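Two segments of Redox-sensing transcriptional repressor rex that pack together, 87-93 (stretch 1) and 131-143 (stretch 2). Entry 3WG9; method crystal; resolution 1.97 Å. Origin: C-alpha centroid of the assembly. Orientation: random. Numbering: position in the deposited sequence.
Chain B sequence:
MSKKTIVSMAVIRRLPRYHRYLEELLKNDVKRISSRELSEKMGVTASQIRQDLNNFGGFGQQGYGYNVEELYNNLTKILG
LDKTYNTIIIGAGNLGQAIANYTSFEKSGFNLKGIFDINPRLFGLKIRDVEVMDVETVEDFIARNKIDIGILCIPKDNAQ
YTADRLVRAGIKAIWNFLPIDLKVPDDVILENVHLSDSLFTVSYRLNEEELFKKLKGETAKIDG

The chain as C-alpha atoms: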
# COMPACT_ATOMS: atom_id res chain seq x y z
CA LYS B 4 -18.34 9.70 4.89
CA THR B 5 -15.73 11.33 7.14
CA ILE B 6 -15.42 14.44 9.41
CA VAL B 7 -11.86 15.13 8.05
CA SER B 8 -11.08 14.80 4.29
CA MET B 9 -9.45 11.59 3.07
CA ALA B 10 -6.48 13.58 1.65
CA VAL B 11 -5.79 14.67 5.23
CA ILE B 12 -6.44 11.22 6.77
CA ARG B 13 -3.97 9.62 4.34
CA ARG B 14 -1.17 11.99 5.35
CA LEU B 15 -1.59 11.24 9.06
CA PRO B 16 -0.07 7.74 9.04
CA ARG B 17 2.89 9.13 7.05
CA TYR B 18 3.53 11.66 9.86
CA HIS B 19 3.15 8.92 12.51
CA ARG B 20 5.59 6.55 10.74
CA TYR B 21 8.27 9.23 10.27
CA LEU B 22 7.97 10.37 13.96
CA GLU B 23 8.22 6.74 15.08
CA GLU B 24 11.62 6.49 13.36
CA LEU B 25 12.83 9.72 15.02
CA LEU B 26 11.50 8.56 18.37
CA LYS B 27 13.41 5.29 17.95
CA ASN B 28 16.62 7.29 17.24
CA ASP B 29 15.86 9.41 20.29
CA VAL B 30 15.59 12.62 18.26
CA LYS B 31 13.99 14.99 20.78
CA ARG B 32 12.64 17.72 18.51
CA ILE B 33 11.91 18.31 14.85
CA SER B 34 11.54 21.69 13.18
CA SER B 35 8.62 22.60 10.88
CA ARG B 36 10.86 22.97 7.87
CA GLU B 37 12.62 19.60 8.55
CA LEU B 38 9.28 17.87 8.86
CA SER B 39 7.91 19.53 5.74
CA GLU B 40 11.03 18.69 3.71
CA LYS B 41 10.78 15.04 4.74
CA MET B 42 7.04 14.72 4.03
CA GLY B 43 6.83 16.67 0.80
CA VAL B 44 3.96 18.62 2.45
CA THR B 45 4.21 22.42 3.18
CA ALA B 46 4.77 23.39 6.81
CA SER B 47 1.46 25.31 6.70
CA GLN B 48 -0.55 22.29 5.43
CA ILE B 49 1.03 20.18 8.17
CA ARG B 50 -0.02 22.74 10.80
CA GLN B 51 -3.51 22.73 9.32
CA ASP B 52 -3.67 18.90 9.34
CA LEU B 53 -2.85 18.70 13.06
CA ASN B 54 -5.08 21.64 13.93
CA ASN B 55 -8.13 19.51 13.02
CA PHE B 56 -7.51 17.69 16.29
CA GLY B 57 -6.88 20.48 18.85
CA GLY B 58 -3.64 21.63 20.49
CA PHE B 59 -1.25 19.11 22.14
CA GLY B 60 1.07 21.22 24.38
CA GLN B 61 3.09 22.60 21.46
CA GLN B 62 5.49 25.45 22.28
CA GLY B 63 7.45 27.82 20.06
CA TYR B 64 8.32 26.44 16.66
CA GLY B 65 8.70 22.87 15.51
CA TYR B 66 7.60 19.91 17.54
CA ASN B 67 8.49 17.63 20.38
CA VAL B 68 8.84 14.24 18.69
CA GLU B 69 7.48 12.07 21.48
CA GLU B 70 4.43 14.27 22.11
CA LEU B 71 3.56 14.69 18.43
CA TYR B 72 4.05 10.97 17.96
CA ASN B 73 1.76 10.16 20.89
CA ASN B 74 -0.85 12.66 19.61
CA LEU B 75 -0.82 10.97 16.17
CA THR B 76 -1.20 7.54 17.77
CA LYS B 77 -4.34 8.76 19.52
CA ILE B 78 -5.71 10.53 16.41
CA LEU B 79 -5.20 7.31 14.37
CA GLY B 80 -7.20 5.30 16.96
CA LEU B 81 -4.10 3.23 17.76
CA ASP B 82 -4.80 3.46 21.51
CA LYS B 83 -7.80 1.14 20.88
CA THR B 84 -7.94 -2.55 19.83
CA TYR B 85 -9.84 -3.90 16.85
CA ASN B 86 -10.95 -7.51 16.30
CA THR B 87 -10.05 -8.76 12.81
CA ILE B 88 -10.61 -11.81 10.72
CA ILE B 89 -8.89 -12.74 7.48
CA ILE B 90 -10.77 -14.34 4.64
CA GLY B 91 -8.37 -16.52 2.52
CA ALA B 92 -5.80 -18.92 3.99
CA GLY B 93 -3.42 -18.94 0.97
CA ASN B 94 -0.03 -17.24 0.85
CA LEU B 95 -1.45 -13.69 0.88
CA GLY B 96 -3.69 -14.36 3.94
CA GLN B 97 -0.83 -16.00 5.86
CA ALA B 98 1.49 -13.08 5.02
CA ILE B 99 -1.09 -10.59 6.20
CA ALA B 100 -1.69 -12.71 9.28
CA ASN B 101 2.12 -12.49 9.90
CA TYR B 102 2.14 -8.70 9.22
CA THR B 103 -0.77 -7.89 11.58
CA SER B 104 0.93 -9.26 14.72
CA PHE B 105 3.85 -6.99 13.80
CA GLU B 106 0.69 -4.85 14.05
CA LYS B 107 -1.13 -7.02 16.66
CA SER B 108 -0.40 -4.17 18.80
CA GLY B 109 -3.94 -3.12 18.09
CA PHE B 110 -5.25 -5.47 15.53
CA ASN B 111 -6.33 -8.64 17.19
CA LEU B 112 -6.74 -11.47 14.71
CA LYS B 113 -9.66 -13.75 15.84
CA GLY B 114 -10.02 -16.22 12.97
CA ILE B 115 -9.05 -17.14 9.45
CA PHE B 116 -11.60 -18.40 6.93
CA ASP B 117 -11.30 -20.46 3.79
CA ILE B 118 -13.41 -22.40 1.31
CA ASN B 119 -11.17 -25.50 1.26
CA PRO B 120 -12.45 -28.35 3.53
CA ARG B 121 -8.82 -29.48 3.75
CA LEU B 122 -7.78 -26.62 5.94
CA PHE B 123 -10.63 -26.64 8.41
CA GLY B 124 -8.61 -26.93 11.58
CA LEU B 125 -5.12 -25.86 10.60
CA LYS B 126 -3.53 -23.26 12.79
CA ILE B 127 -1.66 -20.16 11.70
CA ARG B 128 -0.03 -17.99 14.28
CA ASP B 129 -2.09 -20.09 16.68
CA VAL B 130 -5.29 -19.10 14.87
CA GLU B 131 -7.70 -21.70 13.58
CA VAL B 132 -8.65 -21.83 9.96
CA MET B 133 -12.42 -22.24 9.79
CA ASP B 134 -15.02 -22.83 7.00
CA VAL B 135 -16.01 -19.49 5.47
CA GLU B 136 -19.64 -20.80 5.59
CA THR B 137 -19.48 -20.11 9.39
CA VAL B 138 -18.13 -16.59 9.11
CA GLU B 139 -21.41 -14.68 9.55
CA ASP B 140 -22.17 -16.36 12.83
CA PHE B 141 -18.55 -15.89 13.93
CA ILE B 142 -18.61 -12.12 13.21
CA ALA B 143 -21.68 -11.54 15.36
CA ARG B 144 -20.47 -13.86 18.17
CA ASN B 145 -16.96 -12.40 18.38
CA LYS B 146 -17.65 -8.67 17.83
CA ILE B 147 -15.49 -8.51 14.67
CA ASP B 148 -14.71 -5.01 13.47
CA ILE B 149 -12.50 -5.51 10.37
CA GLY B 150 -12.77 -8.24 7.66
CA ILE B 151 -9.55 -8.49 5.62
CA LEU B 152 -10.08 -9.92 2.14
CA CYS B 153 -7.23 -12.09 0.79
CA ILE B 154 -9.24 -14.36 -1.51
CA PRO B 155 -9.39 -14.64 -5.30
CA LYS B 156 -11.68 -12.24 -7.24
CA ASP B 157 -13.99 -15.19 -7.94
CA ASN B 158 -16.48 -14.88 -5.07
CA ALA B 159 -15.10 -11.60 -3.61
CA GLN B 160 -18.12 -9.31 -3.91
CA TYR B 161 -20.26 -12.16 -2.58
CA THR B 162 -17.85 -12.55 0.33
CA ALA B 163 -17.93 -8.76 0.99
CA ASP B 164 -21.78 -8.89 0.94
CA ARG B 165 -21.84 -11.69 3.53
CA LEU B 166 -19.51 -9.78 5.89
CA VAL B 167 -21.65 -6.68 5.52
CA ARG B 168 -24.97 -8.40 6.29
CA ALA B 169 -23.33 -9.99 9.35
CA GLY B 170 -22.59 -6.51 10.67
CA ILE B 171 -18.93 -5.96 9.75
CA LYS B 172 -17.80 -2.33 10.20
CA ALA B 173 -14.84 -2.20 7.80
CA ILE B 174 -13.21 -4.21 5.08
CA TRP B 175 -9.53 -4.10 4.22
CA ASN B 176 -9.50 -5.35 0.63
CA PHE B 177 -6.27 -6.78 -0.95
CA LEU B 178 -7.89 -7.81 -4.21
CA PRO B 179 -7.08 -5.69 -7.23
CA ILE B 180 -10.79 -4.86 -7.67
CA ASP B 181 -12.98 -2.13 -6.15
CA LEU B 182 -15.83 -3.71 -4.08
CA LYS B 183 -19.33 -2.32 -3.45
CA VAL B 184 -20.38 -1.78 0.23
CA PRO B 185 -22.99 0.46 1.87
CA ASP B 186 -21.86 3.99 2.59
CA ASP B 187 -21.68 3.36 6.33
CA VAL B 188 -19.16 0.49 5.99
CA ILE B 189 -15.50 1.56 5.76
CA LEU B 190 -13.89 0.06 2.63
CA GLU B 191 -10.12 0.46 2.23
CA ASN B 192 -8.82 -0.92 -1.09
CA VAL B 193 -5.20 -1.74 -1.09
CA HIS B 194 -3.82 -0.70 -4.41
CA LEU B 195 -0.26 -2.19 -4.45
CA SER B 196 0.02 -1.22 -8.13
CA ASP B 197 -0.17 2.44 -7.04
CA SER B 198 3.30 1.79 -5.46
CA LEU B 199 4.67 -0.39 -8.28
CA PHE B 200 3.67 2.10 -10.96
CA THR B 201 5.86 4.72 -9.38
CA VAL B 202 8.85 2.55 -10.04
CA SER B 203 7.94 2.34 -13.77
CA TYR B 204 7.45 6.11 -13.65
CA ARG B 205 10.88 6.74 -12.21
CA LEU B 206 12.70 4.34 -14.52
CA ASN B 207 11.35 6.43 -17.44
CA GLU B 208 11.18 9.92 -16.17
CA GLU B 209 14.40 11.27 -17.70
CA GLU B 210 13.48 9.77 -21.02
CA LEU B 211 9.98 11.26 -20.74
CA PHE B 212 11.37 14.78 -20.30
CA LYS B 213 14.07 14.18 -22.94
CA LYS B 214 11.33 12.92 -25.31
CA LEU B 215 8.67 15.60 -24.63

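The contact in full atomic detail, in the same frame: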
# COMPACT_ATOMS: atom_id res chain seq x y z
N THR B 87 -10.15 -8.50 14.23
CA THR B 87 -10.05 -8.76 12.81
C THR B 87 -10.26 -10.23 12.50
O THR B 87 -10.00 -11.12 13.33
CB THR B 87 -8.66 -8.31 12.29
OG1 THR B 87 -7.64 -9.17 12.82
CG2 THR B 87 -8.42 -6.83 12.70
N ILE B 88 -10.68 -10.49 11.29
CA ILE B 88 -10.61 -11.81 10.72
C ILE B 88 -10.00 -11.65 9.36
O ILE B 88 -10.08 -10.59 8.75
CB ILE B 88 -12.00 -12.46 10.56
CG1 ILE B 88 -12.95 -11.62 9.69
CG2 ILE B 88 -12.63 -12.68 11.93
CD1 ILE B 88 -14.38 -12.22 9.57
N ILE B 89 -9.40 -12.73 8.86
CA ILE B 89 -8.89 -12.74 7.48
C ILE B 89 -9.68 -13.77 6.74
O ILE B 89 -9.85 -14.91 7.26
CB ILE B 89 -7.39 -13.16 7.54
CG1 ILE B 89 -6.62 -11.99 8.14
CG2 ILE B 89 -6.81 -13.48 6.15
CD1 ILE B 89 -5.10 -12.25 8.34
N ILE B 90 -10.11 -13.42 5.53
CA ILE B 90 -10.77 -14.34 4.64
C ILE B 90 -9.73 -14.72 3.54
O ILE B 90 -9.21 -13.84 2.80
CB ILE B 90 -11.99 -13.76 3.94
CG1 ILE B 90 -12.93 -12.98 4.88
CG2 ILE B 90 -12.73 -14.90 3.13
CD1 ILE B 90 -13.35 -13.82 6.08
N GLY B 91 -9.40 -16.00 3.49
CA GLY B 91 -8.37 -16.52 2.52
C GLY B 91 -7.17 -17.04 3.31
O GLY B 91 -6.52 -16.26 4.02
N ALA B 92 -6.93 -18.35 3.27
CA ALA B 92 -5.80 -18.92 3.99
C ALA B 92 -4.64 -19.33 3.09
O ALA B 92 -3.76 -20.00 3.57
CB ALA B 92 -6.21 -20.13 4.86
N GLY B 93 -4.62 -18.86 1.85
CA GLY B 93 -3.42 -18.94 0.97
C GLY B 93 -2.26 -18.07 1.39
O GLY B 93 -2.25 -17.48 2.49
N GLU B 131 -7.07 -20.63 14.34
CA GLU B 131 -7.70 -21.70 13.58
C GLU B 131 -8.22 -21.23 12.24
O GLU B 131 -8.74 -20.10 12.08
CB GLU B 131 -8.84 -22.32 14.36
CG GLU B 131 -8.98 -23.81 14.11
CD GLU B 131 -10.38 -24.33 14.45
OE1 GLU B 131 -10.84 -25.24 13.74
OE2 GLU B 131 -11.03 -23.79 15.40
N VAL B 132 -8.00 -22.05 11.22
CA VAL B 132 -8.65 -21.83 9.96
C VAL B 132 -10.01 -22.43 10.07
O VAL B 132 -10.13 -23.62 10.45
CB VAL B 132 -7.83 -22.45 8.78
CG1 VAL B 132 -8.64 -22.36 7.45
CG2 VAL B 132 -6.48 -21.74 8.67
N MET B 133 -11.05 -21.69 9.68
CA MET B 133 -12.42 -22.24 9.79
C MET B 133 -13.13 -22.12 8.44
O MET B 133 -12.71 -21.32 7.62
CB MET B 133 -13.21 -21.46 10.84
CG MET B 133 -12.72 -21.68 12.26
SD MET B 133 -13.40 -20.43 13.38
CE MET B 133 -12.65 -20.93 14.92
N ASP B 134 -14.18 -22.92 8.21
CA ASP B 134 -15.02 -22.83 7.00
C ASP B 134 -15.67 -21.45 6.93
O ASP B 134 -16.32 -21.02 7.87
CB ASP B 134 -16.12 -23.91 7.05
CG ASP B 134 -17.01 -23.97 5.81
OD1 ASP B 134 -16.89 -23.19 4.84
OD2 ASP B 134 -17.88 -24.88 5.81
N VAL B 135 -15.42 -20.77 5.82
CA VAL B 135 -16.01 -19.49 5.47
C VAL B 135 -17.55 -19.58 5.55
O VAL B 135 -18.20 -18.58 5.75
CB VAL B 135 -15.50 -19.03 4.08
CG1 VAL B 135 -16.27 -19.71 2.95
CG2 VAL B 135 -15.65 -17.45 3.93
N GLU B 136 -18.16 -20.76 5.40
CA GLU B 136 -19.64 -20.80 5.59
C GLU B 136 -20.04 -20.46 7.05
O GLU B 136 -21.21 -20.18 7.31
CB GLU B 136 -20.25 -22.17 5.18
CG GLU B 136 -20.45 -22.33 3.63
CD GLU B 136 -21.23 -21.19 2.95
OE1 GLU B 136 -20.62 -20.56 2.06
OE2 GLU B 136 -22.39 -20.89 3.29
N THR B 137 -19.12 -20.49 8.01
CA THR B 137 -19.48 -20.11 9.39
C THR B 137 -19.17 -18.64 9.72
O THR B 137 -19.30 -18.22 10.87
CB THR B 137 -18.76 -20.94 10.44
OG1 THR B 137 -17.34 -20.73 10.31
CG2 THR B 137 -19.08 -22.42 10.20
N VAL B 138 -18.71 -17.88 8.73
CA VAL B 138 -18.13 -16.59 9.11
C VAL B 138 -19.20 -15.60 9.64
O VAL B 138 -18.92 -14.76 10.49
CB VAL B 138 -17.29 -15.99 7.93
CG1 VAL B 138 -18.25 -15.53 6.77
CG2 VAL B 138 -16.41 -14.85 8.43
N GLU B 139 -20.42 -15.66 9.13
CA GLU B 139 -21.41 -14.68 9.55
C GLU B 139 -21.74 -14.83 11.03
O GLU B 139 -21.81 -13.86 11.78
CB GLU B 139 -22.67 -14.82 8.70
CG GLU B 139 -22.42 -14.29 7.29
CD GLU B 139 -23.57 -14.61 6.38
OE1 GLU B 139 -24.68 -14.12 6.65
OE2 GLU B 139 -23.35 -15.33 5.40
N ASP B 140 -21.94 -16.08 11.43
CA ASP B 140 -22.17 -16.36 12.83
C ASP B 140 -20.95 -15.92 13.68
O ASP B 140 -21.10 -15.32 14.73
CB ASP B 140 -22.43 -17.86 13.01
CG ASP B 140 -22.68 -18.21 14.48
OD1 ASP B 140 -23.84 -18.06 14.95
OD2 ASP B 140 -21.71 -18.63 15.17
N PHE B 141 -19.76 -16.17 13.17
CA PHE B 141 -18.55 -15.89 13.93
C PHE B 141 -18.43 -14.37 14.17
O PHE B 141 -18.05 -13.91 15.26
CB PHE B 141 -17.33 -16.40 13.17
CG PHE B 141 -16.05 -16.27 13.92
CD1 PHE B 141 -15.59 -17.33 14.70
CD2 PHE B 141 -15.30 -15.09 13.85
CE1 PHE B 141 -14.39 -17.22 15.41
CE2 PHE B 141 -14.12 -14.95 14.56
CZ PHE B 141 -13.66 -16.02 15.34
N ILE B 142 -18.73 -13.60 13.14
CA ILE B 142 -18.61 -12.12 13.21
C ILE B 142 -19.46 -11.56 14.34
O ILE B 142 -19.01 -10.70 15.10
CB ILE B 142 -19.00 -11.45 11.86
CG1 ILE B 142 -17.83 -11.64 10.84
CG2 ILE B 142 -19.40 -10.00 12.09
CD1 ILE B 142 -18.32 -11.38 9.37
N ALA B 143 -20.70 -12.02 14.40
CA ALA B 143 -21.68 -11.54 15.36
C ALA B 143 -21.33 -12.06 16.75
O ALA B 143 -21.53 -11.33 17.68
CB ALA B 143 -23.08 -12.02 15.00

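This is a small, purely apolar contact in which one side of a β-strand and the turn after it pack against a short strand, a 3-10 turn and the start of a helix. No hydrogen bond crosses between the stretches, and together they bury 266 Å².

Strand 87-90 and helix 138-143 run nearly antiparallel, at 168° between their N-to-C directions. Their axes approach to 10.6 Å, a spacing that side chains fill. The register follows this opposed course. I88 lies nearest I142, I90 nearest V135 and A92 nearest V132, with CA-CA distances of 8.4, 7.4 and 7.2 Å.

I88 and I90 are alternate residues of the strand and both meet stretch 2, as expected of an extended chain. A92, in the loop that follows, meets it too, while T87 and I89 are out of reach.

I88 gives the largest share, with 71 Å² covered. Its CA-to-CB bond points toward stretch 2, and its chi angles are p and t. CD1 of I88 lies 3.5 Å from CG2 of V138, the closest approach in the contact. CD1 of I88 is also 3.7 Å from CG1 of I142, one helical turn further on. The other branch of I88 reaches the phenylalanine: CG2 of I88 is 3.8 Å from CE2 of F141, at an oblique angle to the ring.

I90 starts sideways, but its end comes nearer. CD1 of I90 sits 4.0 Å from CG2 of V138, so this one valine methyl touches both isoleucines. CG2 of I90 meets CG2 of V135, also at 4.0 Å. A92 closes the row, its CB 4.1 Å from CG2 of V132. These are van der Waals contacts between hydrocarbon groups, and they keep apolar surface away from water.

G91 takes no part in the contact. Its phi/psi of 115/113 would jam a CB against the carbonyl O of I90, so the backbone itself calls for glycine. G93 stands at the N-cap position, just before a helix.

Stretch 2 holds its shape with its own hydrogen bonds. At the turn, OG1 and N of T137 both donate to O of D134, at 2.7 and 2.9 Å. N of E136 donates to OD1 of D134 at 2.8 Å, with a nearly straight N-H...O angle of 173°. Within the helix, N of I142 donates to O of V138 at 2.9 Å. These polar groups bond within the stretch, and the contact with stretch 1 is left to V132, V135, V138, F141 and I142.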